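Local coordinates for restriction endonuclease EcoP15I, modification subunit (Escherichia coli, PDB 4ZCF), which methylates an adenine on one strand of the 5'-CAGCAG-3' recognition site as a homodimer and joins the restriction subunit to cleave DNA, at the interface of chains A and B and the interface of chains A and C. Numbering follows the deposited sequence. Chains: chain A/B, Restriction endonuclease EcoP15I, modification subunit; chain C, Restriction endonuclease EcoP15I, restriction subunit.

Contacts 1 and 3 both lie between the two modification subunits, about 27 Å apart between their C-alpha centres, and belong to the homodimer that methylates DNA: contact 1 pairs strand 57-60 of chain A and 56-59 of chain B, whereas contact 3 sets the start of strand 241-248 of chain A against strand 220-227 and residues 390-391 of chain B. Contact 2 ties the C-terminal part of chain A to the restriction subunit, with C-alpha centres about 57 and 63 Å from those of contacts 1 and 3. No residue is shared; chain A bridges its twin and the restriction subunit in the Res(1)Mod(2) assembly.

Contact 1: the interface of chains A and B. Residues chain A 59-61, 172; chain B 54-57.
A:Asn59 and B:Ser57 pair through their main chains, joining strand 57-60 of chain A and strand 56-59 of chain B as an antiparallel bridge between the two methyltransferase subunits of the homodimer. Both backbone bonds are present: A:Asn59 N gives to B:Ser57 O at 3.0 Å, and B:Ser57 N returns one to A:Asn59 O at 2.9 Å. The pairing runs on past A:Trp60 and B:Tyr56 to A:Leu61 N, which reaches B:Ser55 O at 3.2 Å.

Apolar contacts are made close to the backbone. The CB atoms of A:Trp60 and B:Tyr56 face each other at 3.8 Å. Beyond them, A:Leu61 CB lies 3.8 Å from B:Ser55 CB, and the serine OG, anti to the backbone N (chi1 177°), is set beside that same leucine carbon.

The carboxylate of B:Glu54 adds a polar corner beside helix 171-188. Its chain bends at chi2 (48°) and folds OE1 back over its own backbone, where B:Ser55 N donates to it at 3.0 Å from the anti side, 26° out of the carboxylate plane. That oxygen also faces A:Ser172 N and OG near the helix start, both weak bonds. With an alanine in place of B:Glu54, B:Ser55 N would probably be left without this acceptor, and the weak link to the helix start lost. Next to this corner, A:Ser172 CB rests 3.3 Å from B:Ser55 O.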
# COMPACT_ATOMS: atom_id res chain seq x y z
N ASN A 59 -15.45 -7.32 -7.08
CA ASN A 59 -16.63 -6.57 -7.49
C ASN A 59 -17.71 -6.90 -6.51
O ASN A 59 -17.81 -8.05 -6.03
CB ASN A 59 -17.12 -6.98 -8.90
CG ASN A 59 -16.06 -7.14 -9.97
OD1 ASN A 59 -15.44 -6.17 -10.42
ND2 ASN A 59 -15.90 -8.37 -10.45
N TRP A 60 -18.52 -5.89 -6.20
CA TRP A 60 -19.67 -5.98 -5.33
C TRP A 60 -20.68 -4.91 -5.75
O TRP A 60 -20.27 -3.87 -6.28
CB TRP A 60 -19.23 -5.89 -3.83
CG TRP A 60 -18.94 -4.51 -3.33
CD1 TRP A 60 -19.82 -3.66 -2.75
CD2 TRP A 60 -17.68 -3.82 -3.39
NE1 TRP A 60 -19.19 -2.47 -2.43
CE2 TRP A 60 -17.89 -2.53 -2.84
CE3 TRP A 60 -16.40 -4.16 -3.86
CZ2 TRP A 60 -16.87 -1.58 -2.76
CZ3 TRP A 60 -15.38 -3.22 -3.73
CH2 TRP A 60 -15.61 -1.96 -3.17
N LEU A 61 -21.99 -5.18 -5.55
CA LEU A 61 -23.10 -4.24 -5.82
C LEU A 61 -22.99 -3.16 -4.74
O LEU A 61 -23.05 -3.48 -3.54
CB LEU A 61 -24.47 -4.98 -5.72
CG LEU A 61 -25.77 -4.13 -5.78
CD1 LEU A 61 -26.08 -3.66 -7.20
CD2 LEU A 61 -26.97 -4.91 -5.19
N SER A 172 -20.68 -7.19 0.63
CA SER A 172 -20.88 -6.02 -0.24
C SER A 172 -21.33 -4.79 0.55
O SER A 172 -20.82 -3.70 0.29
CB SER A 172 -21.82 -6.33 -1.40
OG SER A 172 -23.03 -6.92 -0.97
N GLU B 54 -26.43 -10.76 -0.17
CA GLU B 54 -25.05 -10.89 -0.67
C GLU B 54 -24.96 -10.75 -2.18
O GLU B 54 -25.76 -11.34 -2.90
CB GLU B 54 -24.42 -12.23 -0.20
CG GLU B 54 -22.91 -12.31 -0.31
CD GLU B 54 -22.15 -11.12 0.25
OE1 GLU B 54 -21.95 -10.14 -0.50
OE2 GLU B 54 -21.80 -11.15 1.45
N SER B 55 -24.00 -9.96 -2.64
CA SER B 55 -23.77 -9.67 -4.05
C SER B 55 -22.32 -9.25 -4.22
O SER B 55 -22.01 -8.05 -4.25
CB SER B 55 -24.70 -8.58 -4.55
OG SER B 55 -24.43 -8.25 -5.90
N TYR B 56 -21.41 -10.24 -4.29
CA TYR B 56 -19.98 -10.01 -4.43
C TYR B 56 -19.31 -11.20 -5.12
O TYR B 56 -19.83 -12.33 -5.08
CB TYR B 56 -19.31 -9.66 -3.07
CG TYR B 56 -18.67 -10.81 -2.32
CD1 TYR B 56 -19.44 -11.81 -1.73
CD2 TYR B 56 -17.28 -10.89 -2.17
CE1 TYR B 56 -18.86 -12.88 -1.05
CE2 TYR B 56 -16.69 -11.96 -1.48
CZ TYR B 56 -17.49 -12.94 -0.91
OH TYR B 56 -16.93 -14.01 -0.22
N SER B 57 -18.16 -10.93 -5.76
CA SER B 57 -17.35 -11.94 -6.42
C SER B 57 -15.91 -11.52 -6.66
O SER B 57 -15.60 -10.33 -6.73
CB SER B 57 -18.00 -12.42 -7.72
OG SER B 57 -17.91 -11.45 -8.75

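Contact 2: the interface of chains A and C. Residues chain A 601, 604, 636; chain C 543.
C:Tyr543 of the restriction subunit lays its side chain against the C-terminal part of the modification subunit, where A:Ala604 and A:Ile636 belong to the type III EcoP15I C-terminal family region; the patch is part of the Res-Mod interface that holds the restriction complex together. The methyl CB of A:Ala604 approaches the CD1-CE1 edge of the ring obliquely, off the plane and outside the ring, 3.7 Å from C:Tyr543 CD1. Nearer the backbone, the branch methyl CG2 of A:Ile636 touches the tyrosine CB at 3.8 Å, and the two side chains cross obliquely. The phenol end lies near the main chain of A:Lys601, its OH 4.2 Å from A:Lys601 O, with no hydrogen bond between them.

Behind this shell, torsions set the touching groups. The tyrosine CG lies anti to its own carbonyl carbon (chi1 -55°), which carries the ring along chain A from the isoleucine methyl toward A:Lys601. In A:Ile636, CG1 sits between the backbone N and the carbonyl carbon (chi1 52°), leaving CG2 as the branch turned to chain C. All four residues lie in loops. A:Lys601 and A:Ala604 fall between helix 587-598 and strand 607-611, while A:Ile636 comes shortly before strand 639-643. C:Tyr543 precedes strand 553-558.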
# COMPACT_ATOMS: atom_id res chain seq x y z
N LYS A 601 6.11 44.28 13.67
CA LYS A 601 7.08 43.29 13.16
C LYS A 601 6.52 41.84 13.15
O LYS A 601 7.03 41.00 12.40
CB LYS A 601 8.41 43.36 13.96
CG LYS A 601 8.28 43.01 15.45
CD LYS A 601 9.24 43.80 16.33
CE LYS A 601 8.63 45.06 16.87
NZ LYS A 601 9.60 45.82 17.70
N ALA A 604 2.55 40.15 9.54
CA ALA A 604 2.90 39.96 8.14
C ALA A 604 1.88 39.09 7.33
O ALA A 604 2.25 38.01 6.84
CB ALA A 604 4.32 39.42 8.03
N ILE A 636 5.03 43.68 0.99
CA ILE A 636 4.18 42.53 0.65
C ILE A 636 2.92 42.86 -0.16
O ILE A 636 2.24 43.85 0.13
CB ILE A 636 3.88 41.64 1.90
CG1 ILE A 636 3.34 42.48 3.09
CG2 ILE A 636 5.14 40.82 2.29
CD1 ILE A 636 3.19 41.76 4.45
N TYR C 543 9.93 38.23 4.42
CA TYR C 543 8.50 37.96 4.44
C TYR C 543 8.07 37.07 3.25
O TYR C 543 6.90 37.03 2.87
CB TYR C 543 7.69 39.26 4.60
CG TYR C 543 8.12 40.05 5.83
CD1 TYR C 543 7.92 39.54 7.11
CD2 TYR C 543 8.80 41.25 5.70
CE1 TYR C 543 8.38 40.22 8.23
CE2 TYR C 543 9.25 41.95 6.82
CZ TYR C 543 9.03 41.43 8.09
OH TYR C 543 9.47 42.11 9.20

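Contact 3: the interface of chains A and B. Residues chain A 237-241; chain B 223, 225, 390-391.
The hydroxyl OG of B:Ser390 is gripped from two directions by chain A, at an interface between the two methyltransferase subunits of the homodimer. A:Glu240 N donates to it at 3.0 Å, almost straight at the hydrogen (171°). From the other direction A:His241 ND1 lies 2.6 Å from B:Ser390 OG; the coordinates do not show which of the two is the donor. The serine chi1 of 64° places OG between its backbone N and carbonyl carbon, facing the loop residues leading into strand 241-248. B:Ser390 N and OG also approach A:Ala238 O, both as weak bonds.

The imidazole of A:His241 is held between polar and apolar neighbours of chain B. B:Val225 CG1, from strand 220-227, lies over one ring face, 3.7 Å from the centroid in a CH-pi contact. In the plane of the ring, its edge is met by B:Ser390 CB and by the carbonyl oxygen of B:Asp223, with A:His241 CE1 3.4 Å from B:Asp223 O. Together with the bond at ND1, these neighbours would limit rotation of the imidazole. On the same side of the ring plane as B:Val225, but beside the ring's root, B:Val391 CG2 packs against A:His241 CB at 3.7 Å.

Farther along the chain A segment, A:Ile237 closes the other flank of the serine. Its CG2 branch, anti to the backbone N, reaches B:Ser390 CB at 3.8 Å.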
# COMPACT_ATOMS: atom_id res chain seq x y z
N ILE A 237 -11.56 -26.03 15.49
CA ILE A 237 -10.42 -25.11 15.66
C ILE A 237 -10.82 -24.17 16.79
O ILE A 237 -11.97 -23.74 16.85
CB ILE A 237 -10.05 -24.31 14.35
CG1 ILE A 237 -9.78 -25.26 13.16
CG2 ILE A 237 -8.90 -23.30 14.55
CD1 ILE A 237 -9.60 -24.62 11.89
N ALA A 238 -9.88 -23.89 17.70
CA ALA A 238 -10.05 -22.97 18.82
C ALA A 238 -9.54 -21.63 18.30
O ALA A 238 -8.33 -21.45 18.13
CB ALA A 238 -9.22 -23.44 20.01
N VAL A 239 -10.46 -20.74 17.95
CA VAL A 239 -10.15 -19.42 17.41
C VAL A 239 -9.65 -18.50 18.52
O VAL A 239 -10.41 -18.09 19.39
CB VAL A 239 -11.26 -18.82 16.49
CG1 VAL A 239 -11.41 -19.65 15.22
CG2 VAL A 239 -12.60 -18.74 17.21
N GLU A 240 -8.35 -18.22 18.49
CA GLU A 240 -7.64 -17.47 19.52
C GLU A 240 -6.85 -16.29 18.95
O GLU A 240 -6.05 -15.67 19.66
CB GLU A 240 -6.73 -18.44 20.29
CG GLU A 240 -7.51 -19.42 21.16
CD GLU A 240 -6.66 -20.45 21.88
OE1 GLU A 240 -5.61 -20.85 21.34
OE2 GLU A 240 -7.06 -20.86 22.99
N HIS A 241 -7.12 -15.94 17.68
CA HIS A 241 -6.42 -14.86 17.03
C HIS A 241 -7.27 -14.03 16.06
O HIS A 241 -8.34 -14.44 15.61
CB HIS A 241 -5.14 -15.39 16.33
CG HIS A 241 -5.37 -15.98 14.96
ND1 HIS A 241 -5.74 -17.29 14.80
CD2 HIS A 241 -5.26 -15.40 13.74
CE1 HIS A 241 -5.84 -17.49 13.50
NE2 HIS A 241 -5.57 -16.38 12.81
N ASP B 223 -9.13 -20.88 10.06
CA ASP B 223 -7.78 -20.74 9.53
C ASP B 223 -6.78 -20.82 10.61
O ASP B 223 -6.91 -20.18 11.65
CB ASP B 223 -7.62 -19.44 8.72
CG ASP B 223 -8.76 -19.10 7.78
OD1 ASP B 223 -9.16 -20.00 6.98
OD2 ASP B 223 -9.24 -17.95 7.82
N VAL B 225 -2.71 -20.44 11.85
CA VAL B 225 -1.41 -19.80 11.61
C VAL B 225 -0.34 -20.69 12.16
O VAL B 225 -0.39 -21.16 13.29
CB VAL B 225 -1.20 -18.26 11.85
CG1 VAL B 225 -2.51 -17.50 12.03
CG2 VAL B 225 -0.19 -17.94 12.95
N SER B 390 -5.68 -22.00 17.07
CA SER B 390 -5.55 -21.44 15.73
C SER B 390 -4.12 -20.93 15.44
O SER B 390 -3.77 -20.64 14.29
CB SER B 390 -6.65 -20.41 15.47
OG SER B 390 -6.53 -19.28 16.33
N VAL B 391 -3.28 -20.85 16.49
CA VAL B 391 -1.89 -20.46 16.36
C VAL B 391 -1.01 -21.62 16.82
O VAL B 391 -0.97 -21.92 18.02
CB VAL B 391 -1.54 -19.12 17.05
CG1 VAL B 391 -0.12 -18.67 16.68
CG2 VAL B 391 -2.56 -18.04 16.72